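Local coordinates for endo-beta-1,4-glucanase (cellulase B) (Bacillus halodurans, PDB 4V2X), which probably hydrolyses beta-1,4-linked glucans as a family 5 glycoside hydrolase, joining a catalytic module to an immunoglobulin-like module and a family 46 carbohydrate-binding module, at residues E93-I98 and L140-Y145; T573-G578 and T582-Q587. One frame throughout, in Å; residues are numbered along the deposited sequence.

Contact 1 (E93-I98 and L140-Y145); sequences ELIEQI and LEEDLY
Ile-95 of helix 92-100 meets Leu-144, in the turn between helix 126-141 and strand 145-149, on the outside of the (beta/alpha)8 barrel of family 5 glycoside hydrolases. The leucine closes the Schellman motif that ends helix 126-141, its N bonded to Ala-139 O, with Asp-143 as the positive-phi C-prime residue. The two side chains cross obliquely, methyl against methyl, CG2 of Ile-95 lying 4.0 Å from CD1 of Leu-144. Branching at CB suits Ile-95 to this place: CG2 stands anti to the backbone N and reaches Leu-144, leaving CG1 to lead off elsewhere. Both residues also rest on Ile-106 of strand 105-108 and on Ala-139, so the apolar layer continues into the barrel wall.

Toward the surface the chemistry changes. Glu-142 bends at chi2 (-67°), which lays its carboxylate across the aliphatic stem of Glu-96, with planes 39° apart between the two acid groups. OE2 of Glu-96 and OE2 of Glu-142 are 4.6 Å apart; Arg-92, one turn before Glu-96, offers NH1 to both in salt bridges, which probably offsets their repulsion. Were Glu-142 replaced by an alanine, Arg-92 would probably lose one of its acidic mates and the stem of Glu-96 its cover. The nearest approach is from OE2 of Glu-142, 3.5 Å from CG of Glu-96, while OE1 of Glu-142 lies 4.0 Å from CA of Glu-96.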
ATOM      1  N   GLU A  93       5.383 -40.659  19.847  1.00 19.73           N
ATOM      2  CA  GLU A  93       4.061 -41.174  20.156  1.00 20.68           C
ATOM      3  C   GLU A  93       2.999 -40.073  20.101  1.00 18.37           C
ATOM      4  O   GLU A  93       1.897 -40.308  19.623  1.00 18.90           O
ATOM      5  CB  GLU A  93       4.063 -41.865  21.521  1.00 23.87           C
ATOM      6  CG  GLU A  93       2.738 -42.510  21.885  1.00 28.10           C
ATOM      7  CD  GLU A  93       2.860 -43.553  22.984  1.00 32.19           C
ATOM      8  OE1 GLU A  93       3.941 -43.675  23.599  1.00 34.66           O
ATOM      9  OE2 GLU A  93       1.856 -44.251  23.231  1.00 38.66           O
ATOM     10  N   LEU A  94       3.328 -38.874  20.570  1.00 18.11           N
ATOM     11  CA  LEU A  94       2.365 -37.754  20.503  1.00 16.83           C
ATOM     12  C   LEU A  94       1.902 -37.497  19.073  1.00 16.87           C
ATOM     13  O   LEU A  94       0.708 -37.334  18.802  1.00 16.96           O
ATOM     14  CB  LEU A  94       2.988 -36.478  21.068  1.00 16.91           C
ATOM     15  CG  LEU A  94       2.125 -35.214  20.974  1.00 16.67           C
ATOM     16  CD1 LEU A  94       0.811 -35.392  21.726  1.00 17.41           C
ATOM     17  CD2 LEU A  94       2.912 -34.031  21.499  1.00 16.75           C
ATOM     18  N   ILE A  95       2.866 -37.438  18.163  1.00 17.08           N
ATOM     19  CA  ILE A  95       2.591 -37.195  16.755  1.00 17.68           C
ATOM     20  C   ILE A  95       1.775 -38.352  16.152  1.00 18.06           C
ATOM     21  O   ILE A  95       0.811 -38.119  15.426  1.00 17.67           O
ATOM     22  CB  ILE A  95       3.898 -36.973  15.955  1.00 17.90           C
ATOM     23  CG1 ILE A  95       4.757 -35.857  16.577  1.00 18.41           C
ATOM     24  CG2 ILE A  95       3.588 -36.652  14.501  1.00 17.94           C
ATOM     25  CD1 ILE A  95       4.060 -34.524  16.775  1.00 18.29           C
ATOM     26  N   GLU A  96       2.163 -39.589  16.462  1.00 19.15           N
ATOM     27  CA  GLU A  96       1.402 -40.773  16.047  1.00 19.71           C
ATOM     28  C   GLU A  96      -0.044 -40.687  16.518  1.00 19.67           C
ATOM     29  O   GLU A  96      -0.967 -40.947  15.751  1.00 20.23           O
ATOM     30  CB  GLU A  96       2.021 -42.050  16.625  1.00 20.93           C
ATOM     31  CG  GLU A  96       3.394 -42.402  16.080  1.00 22.51           C
ATOM     32  CD  GLU A  96       4.086 -43.502  16.875  1.00 25.07           C
ATOM     33  OE1 GLU A  96       3.423 -44.195  17.671  1.00 28.88           O
ATOM     34  OE2 GLU A  96       5.306 -43.677  16.703  1.00 27.19           O
ATOM     35  N   GLN A  97      -0.224 -40.328  17.785  1.00 19.66           N
ATOM     36  CA  GLN A  97      -1.546 -40.312  18.408  1.00 21.30           C
ATOM     37  C   GLN A  97      -2.435 -39.232  17.796  1.00 19.60           C
ATOM     38  O   GLN A  97      -3.618 -39.462  17.545  1.00 19.47           O
ATOM     39  CB  GLN A  97      -1.421 -40.105  19.919  1.00 24.20           C
ATOM     40  CG  GLN A  97      -0.729 -41.248  20.657  1.00 26.69           C
ATOM     41  CD  GLN A  97      -1.665 -42.363  21.066  1.00 31.33           C
ATOM     42  OE1 GLN A  97      -2.841 -42.361  20.724  1.00 28.87           O
ATOM     43  NE2 GLN A  97      -1.135 -43.335  21.801  1.00 34.88           N
ATOM     44  N   ILE A  98      -1.866 -38.056  17.547  1.00 19.06           N
ATOM     45  CA  ILE A  98      -2.607 -36.976  16.902  1.00 18.71           C
ATOM     46  C   ILE A  98      -3.040 -37.387  15.498  1.00 19.47           C
ATOM     47  O   ILE A  98      -4.167 -37.124  15.084  1.00 18.59           O
ATOM     48  CB  ILE A  98      -1.786 -35.658  16.902  1.00 17.69           C
ATOM     49  CG1 ILE A  98      -1.803 -35.031  18.310  1.00 18.58           C
ATOM     50  CG2 ILE A  98      -2.301 -34.663  15.863  1.00 17.92           C
ATOM     51  CD1 ILE A  98      -3.185 -34.661  18.835  1.00 18.82           C
ATOM     52  N   LEU A 140       5.924 -35.777   9.076  1.00 17.58           N
ATOM     53  CA  LEU A 140       5.942 -36.143   7.657  1.00 19.03           C
ATOM     54  C   LEU A 140       5.877 -37.669   7.498  1.00 19.65           C
ATOM     55  O   LEU A 140       5.197 -38.169   6.603  1.00 20.20           O
ATOM     56  CB  LEU A 140       7.166 -35.569   6.940  1.00 19.58           C
ATOM     57  CG  LEU A 140       7.237 -34.046   6.773  1.00 19.67           C
ATOM     58  CD1 LEU A 140       8.616 -33.618   6.292  1.00 20.75           C
ATOM     59  CD2 LEU A 140       6.161 -33.545   5.821  1.00 20.43           C
ATOM     60  N   GLU A 141       6.558 -38.395   8.382  1.00 21.78           N
ATOM     61  CA  GLU A 141       6.526 -39.870   8.375  1.00 22.34           C
ATOM     62  C   GLU A 141       5.115 -40.399   8.639  1.00 23.93           C
ATOM     63  O   GLU A 141       4.720 -41.440   8.105  1.00 23.53           O
ATOM     64  CB  GLU A 141       7.506 -40.442   9.402  1.00 24.28           C
ATOM     65  CG  GLU A 141       8.965 -40.346   8.967  1.00 25.49           C
ATOM     66  CD  GLU A 141       9.961 -40.497  10.109  1.00 28.05           C
ATOM     67  OE1 GLU A 141       9.590 -40.981  11.200  1.00 28.85           O
ATOM     68  OE2 GLU A 141      11.137 -40.134   9.906  1.00 30.91           O
ATOM     69  N   GLU A 142       4.356 -39.665   9.448  1.00 21.38           N
ATOM     70  CA  GLU A 142       2.964 -39.998   9.721  1.00 22.37           C
ATOM     71  C   GLU A 142       2.022 -39.445   8.657  1.00 20.22           C
ATOM     72  O   GLU A 142       0.815 -39.414   8.859  1.00 21.86           O
ATOM     73  CB  GLU A 142       2.563 -39.492  11.111  1.00 22.77           C
ATOM     74  CG  GLU A 142       3.269 -40.203  12.253  1.00 24.97           C
ATOM     75  CD  GLU A 142       2.854 -41.660  12.376  1.00 27.70           C
ATOM     76  OE1 GLU A 142       1.644 -41.938  12.269  1.00 28.59           O
ATOM     77  OE2 GLU A 142       3.735 -42.522  12.576  1.00 28.06           O
ATOM     78  N   ASP A 143       2.579 -39.005   7.529  1.00 21.20           N
ATOM     79  CA  ASP A 143       1.806 -38.556   6.377  1.00 23.37           C
ATOM     80  C   ASP A 143       1.070 -37.234   6.595  1.00 22.23           C
ATOM     81  O   ASP A 143       0.115 -36.925   5.876  1.00 22.03           O
ATOM     82  CB  ASP A 143       0.801 -39.635   5.946  1.00 27.18           C
ATOM     83  CG  ASP A 143       0.362 -39.473   4.512  1.00 32.55           C
ATOM     84  OD1 ASP A 143       1.156 -38.945   3.701  1.00 34.06           O
ATOM     85  OD2 ASP A 143      -0.781 -39.867   4.195  1.00 39.18           O
ATOM     86  N   LEU A 144       1.518 -36.455   7.577  1.00 19.98           N
ATOM     87  CA  LEU A 144       0.917 -35.162   7.856  1.00 18.99           C
ATOM     88  C   LEU A 144       1.555 -34.070   7.022  1.00 17.74           C
ATOM     89  O   LEU A 144       2.727 -34.145   6.672  1.00 16.73           O
ATOM     90  CB  LEU A 144       1.085 -34.806   9.335  1.00 18.62           C
ATOM     91  CG  LEU A 144       0.526 -35.809  10.342  1.00 18.82           C
ATOM     92  CD1 LEU A 144       0.914 -35.406  11.754  1.00 18.51           C
ATOM     93  CD2 LEU A 144      -0.982 -35.922  10.207  1.00 19.34           C
ATOM     94  N   TYR A 145       0.758 -33.050   6.714  1.00 16.67           N
ATOM     95  CA  TYR A 145       1.280 -31.761   6.265  1.00 15.16           C
ATOM     96  C   TYR A 145       1.823 -31.076   7.507  1.00 15.21           C
ATOM     97  O   TYR A 145       1.342 -31.325   8.617  1.00 14.60           O
ATOM     98  CB  TYR A 145       0.170 -30.899   5.642  1.00 14.71           C
ATOM     99  CG  TYR A 145      -0.325 -31.437   4.329  1.00 15.83           C
ATOM    100  CD1 TYR A 145      -1.275 -32.452   4.285  1.00 16.48           C
ATOM    101  CD2 TYR A 145       0.171 -30.950   3.126  1.00 16.59           C
ATOM    102  CE1 TYR A 145      -1.718 -32.967   3.079  1.00 17.47           C
ATOM    103  CE2 TYR A 145      -0.263 -31.461   1.916  1.00 17.61           C
ATOM    104  CZ  TYR A 145      -1.205 -32.470   1.897  1.00 18.19           C
ATOM    105  OH  TYR A 145      -1.638 -32.976   0.686  1.00 20.83           O
TER

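Contact 2 (T573-G578 and T582-Q587); sequences TIIKNG and TGIAAQ
Thr-573 and Ile-584 form a hydrogen-bonded pair in an antiparallel beta hairpin, strands 569-577 and 580-585, in the carbohydrate-binding module at the C-terminal end of the chain. The segment axes run 4.7 Å apart at closest approach. Backbone bonds are the main tie: Thr-573 N reaches Ile-584 O at 3.0 Å, and Ile-584 N returns to Thr-573 O at 2.7 Å. Ile-575 and Thr-582, the second such pair between 573-578 and 582-587, repeat the exchange in both directions. Between these pairs Ile-574 faces Gly-583 as a non-hydrogen-bonded pair, where CA-H...O contacts run from Gly-583 CA to Thr-573 O and from Ile-574 CA to Thr-582 O. A side chain at Gly-583 would point close to CG2 of Ile-574, so glycine leaves that face to the isoleucine.

Water extends the polar network at both pairs. One molecule links OG1 of Thr-573 to Ile-584 O, to which it donates; this hydroxyl lies beside its own backbone N (chi1 -60°), near the water-bearing carbonyl. A second water donates to Ile-575 O, Asn-577 OD1 and Thr-582 OG1, and this OG1 is also hydrogen-bonded to OE1 of Gln-489.

Apolar contact on the face carrying the threonines comes from Ile-575 and Ile-584, whose extended arms reach diagonally between the pairs until their CD1 atoms stand 3.9 Å apart. Beta-branched residues suit such a strand face, their bulk lying close over the backbone.

On the other face Ile-574 packs against Val-558 and Leu-560 of strand 556-564 and against Phe-549 and Phe-550 of helix 547-551, an apolar setting that suits its buried side chain. Strand 569-577 is flanked by strand 556-564, and strand 580-585 by strand 484-491, which places the hairpin inside the antiparallel sheet.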
ATOM      1  N   THR A 573     -23.279  -7.945  49.307  1.00 16.87           N
ATOM      2  CA  THR A 573     -22.684  -6.635  49.450  1.00 17.45           C
ATOM      3  C   THR A 573     -21.240  -6.748  49.914  1.00 16.96           C
ATOM      4  O   THR A 573     -20.925  -7.518  50.824  1.00 17.63           O
ATOM      5  CB  THR A 573     -23.491  -5.781  50.439  1.00 19.87           C
ATOM      6  OG1 THR A 573     -24.830  -5.646  49.947  1.00 20.71           O
ATOM      7  CG2 THR A 573     -22.867  -4.394  50.607  1.00 21.18           C
ATOM      8  N   ILE A 574     -20.364  -5.978  49.280  1.00 16.43           N
ATOM      9  CA  ILE A 574     -19.019  -5.783  49.808  1.00 17.66           C
ATOM     10  C   ILE A 574     -18.773  -4.310  50.108  1.00 17.56           C
ATOM     11  O   ILE A 574     -19.235  -3.423  49.391  1.00 16.03           O
ATOM     12  CB  ILE A 574     -17.908  -6.348  48.896  1.00 18.86           C
ATOM     13  CG1 ILE A 574     -18.034  -5.809  47.473  1.00 20.13           C
ATOM     14  CG2 ILE A 574     -17.953  -7.870  48.895  1.00 18.91           C
ATOM     15  CD1 ILE A 574     -16.813  -6.033  46.614  1.00 20.87           C
ATOM     16  N   ILE A 575     -18.063  -4.071  51.204  1.00 18.17           N
ATOM     17  CA  ILE A 575     -17.639  -2.734  51.589  1.00 18.95           C
ATOM     18  C   ILE A 575     -16.120  -2.776  51.618  1.00 18.62           C
ATOM     19  O   ILE A 575     -15.529  -3.571  52.352  1.00 18.17           O
ATOM     20  CB  ILE A 575     -18.217  -2.312  52.953  1.00 20.06           C
ATOM     21  CG1 ILE A 575     -19.747  -2.307  52.889  1.00 21.56           C
ATOM     22  CG2 ILE A 575     -17.707  -0.927  53.342  1.00 21.53           C
ATOM     23  CD1 ILE A 575     -20.433  -2.040  54.207  1.00 24.51           C
ATOM     24  N   LYS A 576     -15.506  -1.941  50.790  1.00 17.66           N
ATOM     25  CA  LYS A 576     -14.056  -1.867  50.686  1.00 18.97           C
ATOM     26  C   LYS A 576     -13.567  -0.635  51.443  1.00 19.61           C
ATOM     27  O   LYS A 576     -14.047   0.476  51.217  1.00 18.84           O
ATOM     28  CB  LYS A 576     -13.632  -1.784  49.224  1.00 19.18           C
ATOM     29  CG  LYS A 576     -12.127  -1.772  48.988  1.00 20.41           C
ATOM     30  CD  LYS A 576     -11.810  -1.598  47.515  1.00 20.89           C
ATOM     31  CE  LYS A 576     -10.331  -1.795  47.234  1.00 22.57           C
ATOM     32  NZ  LYS A 576      -9.500  -0.701  47.804  1.00 25.66           N
ATOM     33  N   ASN A 577     -12.617  -0.856  52.346  1.00 20.99           N
ATOM     34  CA  ASN A 577     -11.953   0.206  53.091  1.00 24.59           C
ATOM     35  C   ASN A 577     -10.462  -0.085  53.026  1.00 23.04           C
ATOM     36  O   ASN A 577      -9.954  -0.897  53.793  1.00 22.50           O
ATOM     37  CB  ASN A 577     -12.423   0.213  54.550  1.00 29.13           C
ATOM     38  CG  ASN A 577     -13.783   0.878  54.739  1.00 34.07           C
ATOM     39  OD1 ASN A 577     -14.730   0.264  55.243  1.00 38.94           O
ATOM     40  ND2 ASN A 577     -13.879   2.144  54.354  1.00 38.67           N
ATOM     41  N   GLY A 578      -9.765   0.558  52.099  1.00 23.28           N
ATOM     42  CA  GLY A 578      -8.366   0.233  51.835  1.00 24.77           C
ATOM     43  C   GLY A 578      -8.228  -1.184  51.313  1.00 25.37           C
ATOM     44  O   GLY A 578      -8.971  -1.599  50.426  1.00 24.55           O
ATOM     45  N   THR A 582     -15.207  -6.081  53.744  1.00 18.58           N
ATOM     46  CA  THR A 582     -16.280  -6.687  54.503  1.00 19.30           C
ATOM     47  C   THR A 582     -17.323  -7.191  53.514  1.00 18.34           C
ATOM     48  O   THR A 582     -17.736  -6.459  52.622  1.00 17.61           O
ATOM     49  CB  THR A 582     -16.922  -5.665  55.453  1.00 20.72           C
ATOM     50  OG1 THR A 582     -15.942  -5.232  56.405  1.00 21.66           O
ATOM     51  CG2 THR A 582     -18.115  -6.259  56.198  1.00 22.61           C
ATOM     52  N   GLY A 583     -17.724  -8.444  53.681  1.00 18.34           N
ATOM     53  CA  GLY A 583     -18.783  -9.054  52.886  1.00 18.29           C
ATOM     54  C   GLY A 583     -20.023  -9.232  53.736  1.00 19.51           C
ATOM     55  O   GLY A 583     -19.937  -9.670  54.890  1.00 21.31           O
ATOM     56  N   ILE A 584     -21.179  -8.884  53.177  1.00 19.85           N
ATOM     57  CA  ILE A 584     -22.445  -8.972  53.897  1.00 20.93           C
ATOM     58  C   ILE A 584     -23.453  -9.738  53.053  1.00 21.15           C
ATOM     59  O   ILE A 584     -23.824  -9.298  51.966  1.00 19.64           O
ATOM     60  CB  ILE A 584     -23.019  -7.582  54.234  1.00 21.85           C
ATOM     61  CG1 ILE A 584     -22.011  -6.759  55.044  1.00 23.39           C
ATOM     62  CG2 ILE A 584     -24.323  -7.724  55.008  1.00 22.51           C
ATOM     63  CD1 ILE A 584     -22.341  -5.286  55.108  1.00 25.80           C
ATOM     64  N   ALA A 585     -23.902 -10.877  53.571  1.00 21.68           N
ATOM     65  CA  ALA A 585     -24.856 -11.726  52.861  1.00 22.59           C
ATOM     66  C   ALA A 585     -26.253 -11.111  52.814  1.00 24.54           C
ATOM     67  O   ALA A 585     -26.607 -10.277  53.647  1.00 25.03           O
ATOM     68  CB  ALA A 585     -24.913 -13.097  53.508  1.00 22.97           C
ATOM     69  N   ALA A 586     -27.041 -11.538  51.829  1.00 25.93           N
ATOM     70  CA  ALA A 586     -28.419 -11.078  51.677  1.00 29.08           C
ATOM     71  C   ALA A 586     -29.245 -11.485  52.892  1.00 32.85           C
ATOM     72  O   ALA A 586     -29.050 -12.570  53.440  1.00 35.15           O
ATOM     73  CB  ALA A 586     -29.033 -11.651  50.409  1.00 29.79           C
ATOM     74  N   GLN A 587     -30.153 -10.606  53.308  1.00 37.40           N
ATOM     75  CA  GLN A 587     -30.992 -10.838  54.487  1.00 43.34           C
ATOM     76  C   GLN A 587     -32.382 -10.253  54.272  1.00 48.20           C
ATOM     77  O   GLN A 587     -33.194 -10.819  53.540  1.00 54.16           O
ATOM     78  CB  GLN A 587     -30.347 -10.225  55.723  1.00 45.13           C
TER
HETATM   79  O   HOH W   1     -26.107  -7.826  51.181  1.00 26.43           O
HETATM   80  O   HOH W   2     -14.428  -2.933  55.019  1.00 33.36           O

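Contacts 1 and 2 belong to different modules, on opposite sides of the chain's centre, and share no helix or strand. Their nearest atoms are about 42 Å apart. Each has a buried part, Ile-95 and Leu-144 in contact 1, Ile-574 and Gly-583 in contact 2, and a more open one: the two glutamates in the first, the threonine face with exposed Ile-584 in the second. Contact 1 sets a barrel helix against the turn that follows the next one, chiefly through side chains, with arginine-glutamate charges on its outer side. Contact 2 joins adjacent strands chiefly through the backbone, with waters on its open face. Neither lies at a calcium site.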